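Local atomic coordinates of extracellular PQQ-dependent sugar dehydrogenase (Coprinopsis cinerea, PDB entry 6JT6), a protein that probably oxidises sugars with a pyrroloquinoline quinone cofactor and passes the electrons to its cytochrome b domain, the haem-binding part modelled here. Residues S97-G105 and I116-T124; T136-S147 and R163-I174. All coordinates share one frame; numbering follows the deposited sequence.

Contact 1. Residues S97-G105 and I116-T124. With NAG (2-acetamido-2-deoxy-beta-D-glucopyranose), chain B.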
loop_
_atom_site.group_PDB
_atom_site.type_symbol
_atom_site.label_atom_id
_atom_site.label_comp_id
_atom_site.label_asym_id
_atom_site.label_seq_id
_atom_site.Cartn_x
_atom_site.Cartn_y
_atom_site.Cartn_z
ATOM N N SER A 97 2.353 -1.239 -15.801
ATOM C CA SER A 97 3.429 -2.192 -15.669
ATOM C C SER A 97 4.708 -1.389 -15.424
ATOM O O SER A 97 4.842 -0.230 -15.849
ATOM C CB SER A 97 3.537 -3.100 -16.900
ATOM O OG SER A 97 3.864 -2.328 -18.029
ATOM N N GLY A 98 5.657 -2.027 -14.768
ATOM C CA GLY A 98 6.693 -1.311 -14.057
ATOM C C GLY A 98 6.803 -2.054 -12.736
ATOM O O GLY A 98 7.689 -2.874 -12.588
ATOM N N PRO A 99 5.871 -1.804 -11.796
ATOM C CA PRO A 99 6.013 -2.347 -10.454
ATOM C C PRO A 99 5.901 -3.854 -10.433
ATOM O O PRO A 99 5.183 -4.429 -11.252
ATOM C CB PRO A 99 4.843 -1.706 -9.686
ATOM C CG PRO A 99 4.643 -0.412 -10.392
ATOM C CD PRO A 99 4.802 -0.799 -11.840
ATOM N N ARG A 100 6.629 -4.484 -9.520
ATOM C CA ARG A 100 6.535 -5.927 -9.334
ATOM C C ARG A 100 5.983 -6.125 -7.920
ATOM O O ARG A 100 6.602 -5.709 -6.928
ATOM C CB ARG A 100 7.891 -6.619 -9.548
ATOM C CG ARG A 100 8.608 -6.270 -10.871
ATOM C CD ARG A 100 8.279 -7.207 -12.035
ATOM N NE ARG A 100 6.905 -7.096 -12.565
ATOM C CZ ARG A 100 6.540 -6.396 -13.646
ATOM N NH1 ARG A 100 5.262 -6.382 -14.018
ATOM N NH2 ARG A 100 7.440 -5.710 -14.357
ATOM N N LEU A 101 4.793 -6.704 -7.854
ATOM C CA LEU A 101 4.030 -6.792 -6.609
ATOM C C LEU A 101 3.932 -8.222 -6.111
ATOM O O LEU A 101 3.617 -9.155 -6.876
ATOM C CB LEU A 101 2.601 -6.199 -6.768
ATOM C CG LEU A 101 2.556 -4.665 -7.020
ATOM C CD1 LEU A 101 1.219 -4.297 -7.614
ATOM C CD2 LEU A 101 2.785 -3.911 -5.714
ATOM N N THR A 102 4.149 -8.385 -4.811
ATOM C CA THR A 102 4.082 -9.713 -4.210
ATOM C C THR A 102 3.225 -9.530 -2.984
ATOM O O THR A 102 3.597 -8.761 -2.097
ATOM C CB THR A 102 5.502 -10.189 -3.784
ATOM O OG1 THR A 102 6.397 -10.085 -4.904
ATOM C CG2 THR A 102 5.461 -11.624 -3.210
ATOM N N ILE A 103 2.102 -10.235 -2.926
ATOM C CA ILE A 103 1.299 -10.239 -1.700
ATOM C C ILE A 103 1.980 -11.146 -0.684
ATOM O O ILE A 103 2.418 -12.245 -1.028
ATOM C CB ILE A 103 -0.158 -10.662 -1.965
ATOM C CG1 ILE A 103 -0.846 -9.579 -2.824
ATOM C CG2 ILE A 103 -0.951 -10.824 -0.641
ATOM C CD1 ILE A 103 -2.145 -10.010 -3.479
ATOM N N LEU A 104 2.069 -10.648 0.549
ATOM C CA LEU A 104 2.785 -11.292 1.656
ATOM C C LEU A 104 1.768 -11.875 2.623
ATOM O O LEU A 104 0.551 -11.721 2.412
ATOM C CB LEU A 104 3.714 -10.266 2.362
ATOM C CG LEU A 104 4.740 -9.526 1.476
ATOM C CD1 LEU A 104 5.674 -8.530 2.223
ATOM C CD2 LEU A 104 5.572 -10.486 0.624
ATOM N N GLY A 105 2.239 -12.522 3.692
ATOM C CA GLY A 105 1.356 -13.150 4.677
ATOM C C GLY A 105 0.591 -12.160 5.535
ATOM O O GLY A 105 0.761 -10.941 5.376
ATOM N N ILE A 116 -4.119 -6.078 3.205
ATOM C CA ILE A 116 -3.320 -6.477 2.028
ATOM C C ILE A 116 -1.897 -6.025 2.298
ATOM O O ILE A 116 -1.620 -4.816 2.306
ATOM C CB ILE A 116 -3.831 -5.921 0.649
ATOM C CG1 ILE A 116 -5.301 -6.235 0.407
ATOM C CG2 ILE A 116 -3.011 -6.511 -0.512
ATOM C CD1 ILE A 116 -6.205 -5.108 0.812
ATOM N N VAL A 117 -1.007 -6.995 2.511
ATOM C CA VAL A 117 0.371 -6.688 2.835
ATOM C C VAL A 117 1.164 -7.034 1.579
ATOM O O VAL A 117 0.991 -8.107 0.996
ATOM C CB VAL A 117 0.878 -7.545 4.019
ATOM C CG1 VAL A 117 2.297 -7.111 4.438
ATOM C CG2 VAL A 117 -0.113 -7.504 5.175
ATOM N N TYR A 118 2.028 -6.128 1.139
ATOM C CA TYR A 118 2.625 -6.334 -0.167
ATOM C C TYR A 118 4.075 -5.862 -0.210
ATOM O O TYR A 118 4.482 -4.977 0.558
ATOM C CB TYR A 118 1.763 -5.658 -1.274
ATOM C CG TYR A 118 1.662 -4.156 -1.109
ATOM C CD1 TYR A 118 2.626 -3.294 -1.680
ATOM C CD2 TYR A 118 0.604 -3.576 -0.370
ATOM C CE1 TYR A 118 2.541 -1.926 -1.497
ATOM C CE2 TYR A 118 0.499 -2.202 -0.208
ATOM C CZ TYR A 118 1.481 -1.378 -0.763
ATOM O OH TYR A 118 1.402 0.012 -0.623
ATOM N N ARG A 119 4.838 -6.508 -1.087
ATOM C CA ARG A 119 6.139 -6.021 -1.495
ATOM C C ARG A 119 6.003 -5.323 -2.836
ATOM O O ARG A 119 5.374 -5.828 -3.738
ATOM C CB ARG A 119 7.121 -7.193 -1.590
ATOM C CG ARG A 119 8.600 -6.786 -1.761
ATOM C CD ARG A 119 9.389 -7.992 -2.306
ATOM N NE ARG A 119 10.825 -7.771 -2.245
ATOM C CZ ARG A 119 11.715 -8.667 -2.646
ATOM N NH1 ARG A 119 11.292 -9.826 -3.144
ATOM N NH2 ARG A 119 13.012 -8.389 -2.568
ATOM N N CYS A 120 6.638 -4.163 -2.974
ATOM C CA CYS A 120 6.553 -3.389 -4.209
ATOM C C CYS A 120 7.957 -3.139 -4.685
ATOM O O CYS A 120 8.676 -2.302 -4.115
ATOM C CB CYS A 120 5.877 -2.036 -3.961
ATOM S SG CYS A 120 5.148 -1.255 -5.433
ATOM N N GLN A 121 8.346 -3.826 -5.743
ATOM C CA GLN A 121 9.685 -3.633 -6.279
ATOM C C GLN A 121 9.601 -2.867 -7.560
ATOM O O GLN A 121 8.625 -3.020 -8.312
ATOM C CB GLN A 121 10.336 -4.973 -6.576
ATOM C CG GLN A 121 10.736 -5.727 -5.345
ATOM C CD GLN A 121 11.138 -7.131 -5.712
ATOM O OE1 GLN A 121 10.277 -8.008 -5.877
ATOM N NE2 GLN A 121 12.439 -7.351 -5.866
ATOM N N ASN A 122 10.643 -2.081 -7.829
ATOM C CA ASN A 122 10.637 -1.148 -8.957
ATOM C C ASN A 122 9.474 -0.146 -8.798
ATOM O O ASN A 122 8.656 0.066 -9.708
ATOM C CB ASN A 122 10.548 -1.915 -10.291
ATOM C CG ASN A 122 10.804 -1.024 -11.491
ATOM O OD1 ASN A 122 11.461 0.035 -11.374
ATOM N ND2 ASN A 122 10.285 -1.437 -12.656
ATOM N N CYS A 123 9.385 0.433 -7.605
ATOM C CA CYS A 123 8.290 1.304 -7.240
ATOM C C CYS A 123 8.778 2.627 -6.688
ATOM O O CYS A 123 7.997 3.340 -6.082
ATOM C CB CYS A 123 7.430 0.626 -6.159
ATOM S SG CYS A 123 6.674 -0.911 -6.692
ATOM N N THR A 124 10.071 2.938 -6.827
ATOM C CA THR A 124 10.581 4.162 -6.201
ATOM C C THR A 124 11.057 5.196 -7.236
ATOM O O THR A 124 11.411 6.296 -6.861
ATOM C CB THR A 124 11.713 3.859 -5.216
ATOM O OG1 THR A 124 12.804 3.322 -5.968
ATOM C CG2 THR A 124 11.281 2.829 -4.155
HETATM C C1 NAG B . 10.471 -0.692 -13.882
HETATM C C2 NAG B . 10.605 -1.579 -15.116
HETATM C C3 NAG B . 10.772 -0.730 -16.383
HETATM C C4 NAG B . 9.731 0.394 -16.501
HETATM C C5 NAG B . 9.662 1.235 -15.214
HETATM C C6 NAG B . 8.418 2.115 -15.240
HETATM C C7 NAG B . 11.831 -3.676 -14.624
HETATM C C8 NAG B . 13.238 -4.191 -14.461
HETATM N N2 NAG B . 11.788 -2.379 -14.920
HETATM O O3 NAG B . 10.649 -1.590 -17.511
HETATM O O4 NAG B . 10.048 1.221 -17.645
HETATM O O5 NAG B . 9.578 0.414 -14.035
HETATM O O6 NAG B . 8.419 3.109 -14.197
HETATM O O7 NAG B . 10.838 -4.390 -14.501
HETATM O O HOH W 1 7.553 -7.822 -5.336
HETATM O O HOH W 2 8.952 -10.926 -4.202
#
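Leu101 lays its CD2 methyl against the Cys120-Cys123 disulfide, 3.6 Å from Cys120 SG, and the same methyl comes up obliquely to the ring of Tyr118. Pro99 meets the other sulfur of the bridge, its CB 3.6 Å from Cys123 SG, so the two residues share the disulfide between them. Farther along this face Ile103 rests its CG2 methyl against Val117 O. Strand 79-86 packs on this face, where Ile82 touches both Ile103 and Tyr118.

The frame is an antiparallel beta hairpin of the haem-binding cytochrome domain, the family domain of cellobiose dehydrogenase. Arg100 with Gln121 and Thr102 with Arg119 are its hydrogen-bonded pairs, and one more bond runs from Leu104 N to Val117 O.

On the face of Arg100, Thr102, Arg119 and Gln121 the chemistry is polar. Arg119 runs fully extended, CG anti to the backbone N (chi1 -169°), which carries its guanidinium along the sheet until the side-chain amide carbon of Gln121 lies 3.4 Å above its plane. Glu43 takes NE in a salt bridge, and water 2 sits in plane at the edge, joining NH1 to Thr102 OG1. Water 1 links that hydroxyl to Gln121 OE1 and lies 2.8 Å from Arg100 O.

Where the strands run out, Asn122 ND2 carries the N-linked sugar on a 1.4 Å bond to NAG C1 and donates to Gly98 O at 3.0 Å, approaching from above the carbonyl plane in a bent bond (138°). Arg100, its chain folded at chi2 and chi3, swings back toward the glycan and brings NH2 to 3.6 Å from NAG O7.

Contact 2. Residues T136-S147 and R163-I174. With HEM (protoporphyrin IX containing Fe), chain C; ACT (acetate ion), chain F.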
loop_
_atom_site.group_PDB
_atom_site.type_symbol
_atom_site.label_atom_id
_atom_site.label_comp_id
_atom_site.label_asym_id
_atom_site.label_seq_id
_atom_site.Cartn_x
_atom_site.Cartn_y
_atom_site.Cartn_z
ATOM N N THR A 136 15.884 10.509 0.992
ATOM C CA THR A 136 15.762 11.222 2.260
ATOM C C THR A 136 14.822 12.412 2.094
ATOM O O THR A 136 14.560 12.891 0.974
ATOM C CB THR A 136 17.125 11.758 2.774
ATOM O OG1 THR A 136 17.695 12.603 1.773
ATOM C CG2 THR A 136 18.109 10.632 3.123
ATOM N N GLY A 137 14.333 12.913 3.214
ATOM C CA GLY A 137 13.530 14.127 3.189
ATOM C C GLY A 137 12.051 13.794 3.185
ATOM O O GLY A 137 11.633 12.755 3.709
ATOM N N SER A 138 11.255 14.689 2.615
ATOM C CA SER A 138 9.818 14.541 2.682
ATOM C C SER A 138 9.264 13.861 1.438
ATOM O O SER A 138 9.664 14.148 0.302
ATOM C CB SER A 138 9.134 15.887 2.907
ATOM O OG SER A 138 9.554 16.829 1.931
ATOM N N ALA A 139 8.354 12.939 1.685
ATOM C CA ALA A 139 7.520 12.403 0.651
ATOM C C ALA A 139 6.059 12.831 0.903
ATOM O O ALA A 139 5.665 13.074 2.050
ATOM C CB ALA A 139 7.661 10.899 0.644
ATOM N N VAL A 140 5.284 12.987 -0.173
ATOM C CA VAL A 140 3.827 13.161 -0.065
ATOM C C VAL A 140 3.184 11.936 -0.704
ATOM O O VAL A 140 3.406 11.677 -1.878
ATOM C CB VAL A 140 3.294 14.443 -0.743
ATOM C CG1 VAL A 140 1.765 14.602 -0.503
ATOM C CG2 VAL A 140 3.998 15.692 -0.193
ATOM N N PHE A 141 2.398 11.202 0.089
ATOM C CA PHE A 141 1.658 10.038 -0.415
ATOM C C PHE A 141 0.186 10.372 -0.469
ATOM O O PHE A 141 -0.335 11.148 0.359
ATOM C CB PHE A 141 1.857 8.789 0.485
ATOM C CG PHE A 141 3.123 7.990 0.201
ATOM C CD1 PHE A 141 4.096 8.435 -0.699
ATOM C CD2 PHE A 141 3.362 6.795 0.893
ATOM C CE1 PHE A 141 5.271 7.694 -0.934
ATOM C CE2 PHE A 141 4.522 6.044 0.668
ATOM C CZ PHE A 141 5.488 6.500 -0.256
ATOM N N GLY A 142 -0.493 9.739 -1.414
ATOM C CA GLY A 142 -1.940 9.800 -1.472
ATOM C C GLY A 142 -2.527 8.556 -0.829
ATOM O O GLY A 142 -1.839 7.509 -0.675
ATOM N N TRP A 143 -3.769 8.689 -0.363
ATOM C CA TRP A 143 -4.537 7.526 0.120
ATOM C C TRP A 143 -5.908 7.595 -0.551
ATOM O O TRP A 143 -6.407 8.694 -0.828
ATOM C CB TRP A 143 -4.648 7.514 1.675
ATOM C CG TRP A 143 -5.258 8.716 2.292
ATOM C CD1 TRP A 143 -4.608 9.868 2.737
ATOM C CD2 TRP A 143 -6.654 8.940 2.517
ATOM N NE1 TRP A 143 -5.522 10.756 3.242
ATOM C CE2 TRP A 143 -6.783 10.228 3.122
ATOM C CE3 TRP A 143 -7.815 8.162 2.305
ATOM C CZ2 TRP A 143 -8.035 10.759 3.516
ATOM C CZ3 TRP A 143 -9.069 8.702 2.685
ATOM C CH2 TRP A 143 -9.157 10.008 3.262
ATOM N N ALA A 144 -6.512 6.442 -0.813
ATOM C CA ALA A 144 -7.828 6.393 -1.450
ATOM C C ALA A 144 -8.574 5.162 -0.944
ATOM O O ALA A 144 -7.950 4.130 -0.621
ATOM C CB ALA A 144 -7.718 6.393 -2.992
ATOM N N PHE A 145 -9.902 5.258 -0.889
ATOM C CA PHE A 145 -10.674 4.262 -0.187
ATOM C C PHE A 145 -12.064 4.232 -0.753
ATOM O O PHE A 145 -12.685 5.289 -0.915
ATOM C CB PHE A 145 -10.675 4.669 1.286
ATOM C CG PHE A 145 -11.382 3.726 2.217
ATOM C CD1 PHE A 145 -10.748 2.589 2.718
ATOM C CD2 PHE A 145 -12.675 4.045 2.686
ATOM C CE1 PHE A 145 -11.408 1.751 3.637
ATOM C CE2 PHE A 145 -13.319 3.220 3.606
ATOM C CZ PHE A 145 -12.688 2.066 4.073
ATOM N N HIS A 146 -12.558 3.030 -1.062
ATOM C CA HIS A 146 -13.990 2.865 -1.317
ATOM C C HIS A 146 -14.609 2.145 -0.135
ATOM O O HIS A 146 -14.283 0.983 0.149
ATOM C CB HIS A 146 -14.252 2.073 -2.573
ATOM C CG HIS A 146 -15.577 2.373 -3.171
ATOM N ND1 HIS A 146 -16.764 2.099 -2.526
ATOM C CD2 HIS A 146 -15.909 3.005 -4.319
ATOM C CE1 HIS A 146 -17.770 2.494 -3.287
ATOM N NE2 HIS A 146 -17.277 3.062 -4.372
ATOM N N SER A 147 -15.495 2.833 0.564
ATOM C CA SER A 147 -16.057 2.322 1.823
ATOM C C SER A 147 -16.959 1.102 1.698
ATOM O O SER A 147 -17.249 0.446 2.707
ATOM C CB SER A 147 -16.803 3.465 2.549
ATOM O OG SER A 147 -18.002 3.793 1.856
ATOM N N ARG A 163 -14.826 4.940 -8.506
ATOM C CA ARG A 163 -14.187 6.036 -7.802
ATOM C C ARG A 163 -14.309 5.885 -6.284
ATOM O O ARG A 163 -15.372 5.558 -5.770
ATOM C CB ARG A 163 -14.839 7.356 -8.257
ATOM C CG ARG A 163 -14.032 8.585 -7.899
ATOM C CD ARG A 163 -14.887 9.846 -7.945
ATOM N NE ARG A 163 -15.164 10.224 -6.564
ATOM C CZ ARG A 163 -14.484 11.144 -5.875
ATOM N NH1 ARG A 163 -14.807 11.389 -4.609
ATOM N NH2 ARG A 163 -13.502 11.835 -6.446
ATOM N N HIS A 164 -13.199 6.133 -5.590
ATOM C CA HIS A 164 -13.118 6.147 -4.122
ATOM C C HIS A 164 -14.212 7.021 -3.516
ATOM O O HIS A 164 -14.590 8.033 -4.090
ATOM C CB HIS A 164 -11.754 6.692 -3.674
ATOM C CG HIS A 164 -11.193 7.736 -4.591
ATOM N ND1 HIS A 164 -11.601 9.050 -4.546
ATOM C CD2 HIS A 164 -10.267 7.664 -5.579
ATOM C CE1 HIS A 164 -10.958 9.743 -5.472
ATOM N NE2 HIS A 164 -10.125 8.933 -6.115
ATOM N N SER A 165 -14.726 6.622 -2.369
ATOM C CA SER A 165 -15.586 7.485 -1.597
ATOM C C SER A 165 -14.762 8.547 -0.857
ATOM O O SER A 165 -15.280 9.632 -0.539
ATOM C CB SER A 165 -16.403 6.646 -0.609
ATOM O OG SER A 165 -15.544 5.867 0.202
ATOM N N HIS A 166 -13.491 8.235 -0.581
ATOM C CA HIS A 166 -12.622 9.107 0.216
ATOM C C HIS A 166 -11.247 9.082 -0.390
ATOM O O HIS A 166 -10.747 8.006 -0.755
ATOM C CB HIS A 166 -12.488 8.618 1.674
ATOM C CG HIS A 166 -13.788 8.465 2.412
ATOM N ND1 HIS A 166 -14.619 7.383 2.231
ATOM C CD2 HIS A 166 -14.376 9.239 3.360
ATOM C CE1 HIS A 166 -15.681 7.506 3.012
ATOM N NE2 HIS A 166 -15.549 8.618 3.720
ATOM N N ALA A 167 -10.613 10.249 -0.463
ATOM C CA ALA A 167 -9.197 10.317 -0.867
ATOM C C ALA A 167 -8.581 11.649 -0.427
ATOM O O ALA A 167 -9.263 12.671 -0.426
ATOM C CB ALA A 167 -9.045 10.126 -2.388
ATOM N N ALA A 168 -7.307 11.626 -0.043
ATOM C CA ALA A 168 -6.537 12.849 0.190
ATOM C C ALA A 168 -5.044 12.512 0.182
ATOM O O ALA A 168 -4.649 11.538 -0.451
ATOM C CB ALA A 168 -7.008 13.577 1.453
ATOM N N GLN A 169 -4.217 13.342 0.814
ATOM C CA GLN A 169 -2.752 13.236 0.719
ATOM C C GLN A 169 -2.192 13.600 2.055
ATOM O O GLN A 169 -2.831 14.333 2.823
ATOM C CB GLN A 169 -2.143 14.258 -0.267
ATOM C CG GLN A 169 -2.850 14.430 -1.589
ATOM C CD GLN A 169 -2.093 15.334 -2.547
ATOM O OE1 GLN A 169 -0.900 15.128 -2.828
ATOM N NE2 GLN A 169 -2.797 16.322 -3.095
ATOM N N TYR A 170 -0.966 13.157 2.318
ATOM C CA TYR A 170 -0.258 13.591 3.529
ATOM C C TYR A 170 1.230 13.546 3.252
ATOM O O TYR A 170 1.675 12.759 2.412
ATOM C CB TYR A 170 -0.627 12.702 4.741
ATOM C CG TYR A 170 -0.353 11.225 4.510
ATOM C CD1 TYR A 170 0.889 10.664 4.814
ATOM C CD2 TYR A 170 -1.333 10.396 3.961
ATOM C CE1 TYR A 170 1.142 9.320 4.583
ATOM C CE2 TYR A 170 -1.092 9.051 3.721
ATOM C CZ TYR A 170 0.142 8.515 4.046
ATOM O OH TYR A 170 0.360 7.161 3.818
ATOM N N GLY A 171 1.975 14.403 3.955
ATOM C CA GLY A 171 3.427 14.394 3.938
ATOM C C GLY A 171 3.987 13.447 4.993
ATOM O O GLY A 171 3.361 13.187 6.028
ATOM N N PHE A 172 5.149 12.881 4.711
ATOM C CA PHE A 172 5.876 12.178 5.770
ATOM C C PHE A 172 7.377 12.121 5.529
ATOM O O PHE A 172 7.855 12.262 4.392
ATOM C CB PHE A 172 5.310 10.774 6.032
ATOM C CG PHE A 172 5.631 9.784 4.967
ATOM C CD1 PHE A 172 6.607 8.819 5.184
ATOM C CD2 PHE A 172 4.977 9.822 3.744
ATOM C CE1 PHE A 172 6.924 7.896 4.199
ATOM C CE2 PHE A 172 5.274 8.894 2.753
ATOM C CZ PHE A 172 6.247 7.927 2.982
ATOM N N ASP A 173 8.076 11.845 6.622
ATOM C CA ASP A 173 9.515 11.716 6.650
ATOM C C ASP A 173 9.873 10.302 6.206
ATOM O O ASP A 173 9.657 9.331 6.945
ATOM C CB ASP A 173 9.983 11.962 8.090
ATOM C CG ASP A 173 11.471 12.002 8.224
ATOM O OD1 ASP A 173 12.208 11.500 7.347
ATOM O OD2 ASP A 173 11.908 12.546 9.244
ATOM N N ILE A 174 10.451 10.195 5.015
ATOM C CA ILE A 174 10.780 8.882 4.401
ATOM C C ILE A 174 11.884 8.156 5.179
ATOM O O ILE A 174 11.791 6.950 5.414
ATOM C CB ILE A 174 11.118 9.025 2.878
ATOM C CG1 ILE A 174 11.143 7.676 2.155
ATOM C CG2 ILE A 174 12.444 9.738 2.666
ATOM C CD1 ILE A 174 9.771 7.021 2.092
HETATM C CHA HEM C . -8.448 12.367 -6.000
HETATM C CHB HEM C . -11.290 10.678 -9.573
HETATM C CHC HEM C . -9.648 6.189 -8.803
HETATM C CHD HEM C . -6.198 8.062 -5.851
HETATM C C1A HEM C . -9.400 12.285 -7.001
HETATM C C2A HEM C . -10.241 13.356 -7.400
HETATM C C3A HEM C . -11.047 12.862 -8.399
HETATM C C4A HEM C . -10.706 11.500 -8.624
HETATM C CMA HEM C . -12.124 13.626 -9.153
HETATM C CAA HEM C . -10.250 14.769 -6.837
HETATM C CBA HEM C . -10.694 14.846 -5.365
HETATM C CGA HEM C . -12.005 14.171 -5.059
HETATM O O1A HEM C . -12.068 13.136 -4.345
HETATM O O2A HEM C . -13.061 14.655 -5.521
HETATM C C1B HEM C . -11.109 9.301 -9.663
HETATM C C2B HEM C . -11.884 8.464 -10.536
HETATM C C3B HEM C . -11.452 7.175 -10.290
HETATM C C4B HEM C . -10.389 7.276 -9.262
HETATM C CMB HEM C . -12.990 8.937 -11.500
HETATM C CAB HEM C . -11.864 5.876 -10.890
HETATM C CBB HEM C . -13.111 5.591 -11.250
HETATM C C1C HEM C . -8.490 6.309 -7.986
HETATM C C2C HEM C . -7.661 5.233 -7.591
HETATM C C3C HEM C . -6.667 5.752 -6.751
HETATM C C4C HEM C . -6.917 7.168 -6.611
HETATM C CMC HEM C . -7.847 3.806 -8.075
HETATM C CAC HEM C . -5.545 4.987 -6.137
HETATM C CBC HEM C . -5.704 3.714 -5.713
HETATM C C1D HEM C . -6.622 9.379 -5.617
HETATM C C2D HEM C . -5.904 10.278 -4.689
HETATM C C3D HEM C . -6.505 11.474 -4.741
HETATM C C4D HEM C . -7.598 11.299 -5.721
HETATM C CMD HEM C . -4.717 9.960 -3.818
HETATM C CAD HEM C . -6.164 12.712 -3.914
HETATM C CBD HEM C . -5.016 13.547 -4.449
HETATM C CGD HEM C . -5.486 14.289 -5.670
HETATM O O1D HEM C . -4.972 14.114 -6.808
HETATM O O2D HEM C . -6.439 15.070 -5.542
HETATM N NA HEM C . -9.719 11.144 -7.743
HETATM N NB HEM C . -10.253 8.568 -8.941
HETATM N NC HEM C . -8.050 7.448 -7.352
HETATM N ND HEM C . -7.623 10.049 -6.250
HETATM FE FE HEM C . -8.879 9.349 -7.551
HETATM C C ACT F . 6.710 11.318 -3.056
HETATM O O ACT F . 6.435 12.594 -3.099
HETATM O OXT ACT F . 7.153 10.525 -3.923
HETATM C CH3 ACT F . 6.487 10.533 -1.841
HETATM O O HOH W 3 14.859 11.616 5.528
HETATM O O HOH W 4 -0.901 6.055 1.468
HETATM O O HOH W 5 -4.922 13.331 4.487
#
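Trp143 and its neighbours on strand 138-146 pair with strand 166-173 in a long antiparallel ribbon at one border of the six-stranded sheet, with the haem on one side and an aromatic layer on the other. Four hydrogen-bonded pairs, from Ala139 with Phe172 to Phe145 with His166, set the register.

Trp143 CG sits between its backbone N and carbonyl carbon (chi1 57°), which folds the indole across the neighbouring strand. Ala168 N lies 3.5 Å above the middle of the indole, His166 CB meets its edge, and CD1 touches Tyr170 CD2 rim to rim at 3.5 Å. NE1 donates to water 5 in the indole plane, and that water donates in turn to Gln169 O. Replacing this tryptophan with an alanine would probably open a gap over the Ala167-Ala168 backbone and leave water 5 without its indole donor. Farther along, Phe172 drives its edge into the face of Phe141 in a T-shaped pair, planes at 68°, with CE2 3.3 Å above the ring. Phe19 and Tyr30 of the facing sheet continue this aromatic layer.

The opposite face belongs to the b-type haem site of the cytochrome domain. His164 NE2 binds the iron at 1.9 Å, with Met65 as the other axial ligand. The imidazole is sandwiched between Ala167 CB and Arg163 CG, while Arg163 NH2 reaches back to a haem propionate, 2.9 Å from HEM O1A. Gly142 CA sits beside the methyl HEM CMD at the rim of the macrocycle, where a side chain would collide, and Ala144 CB packs on the macrocycle.

Just after the axial histidine, Ser165 and His166 both face Phe145 in a classic beta bulge. Ser165 OG accepts from Ser147 N at 3.1 Å and is also hydrogen-bonded to His166 ND1.

Contacts 1 and 2 follow one another along the chain, strand 113-121 leading to strand 138-146, yet they lie in different sheets on opposite sides of the chain's centre. About 17 Å separates their centres, and their nearest atoms stay about 7 Å apart. Both are partly buried antiparallel pairings. In contact 1 the inward face combines aliphatic side chains, a disulfide and one tyrosine, and the other carries charges and ordered water, with a glycan at the strand ends. Contact 2 buries aromatic rings on one face and gives the other to the haem. Each contact still meets the other's sheet: strand 70-76 touches Tyr118 and Cys120, and Phe141 and Tyr170 reach strand 26-33.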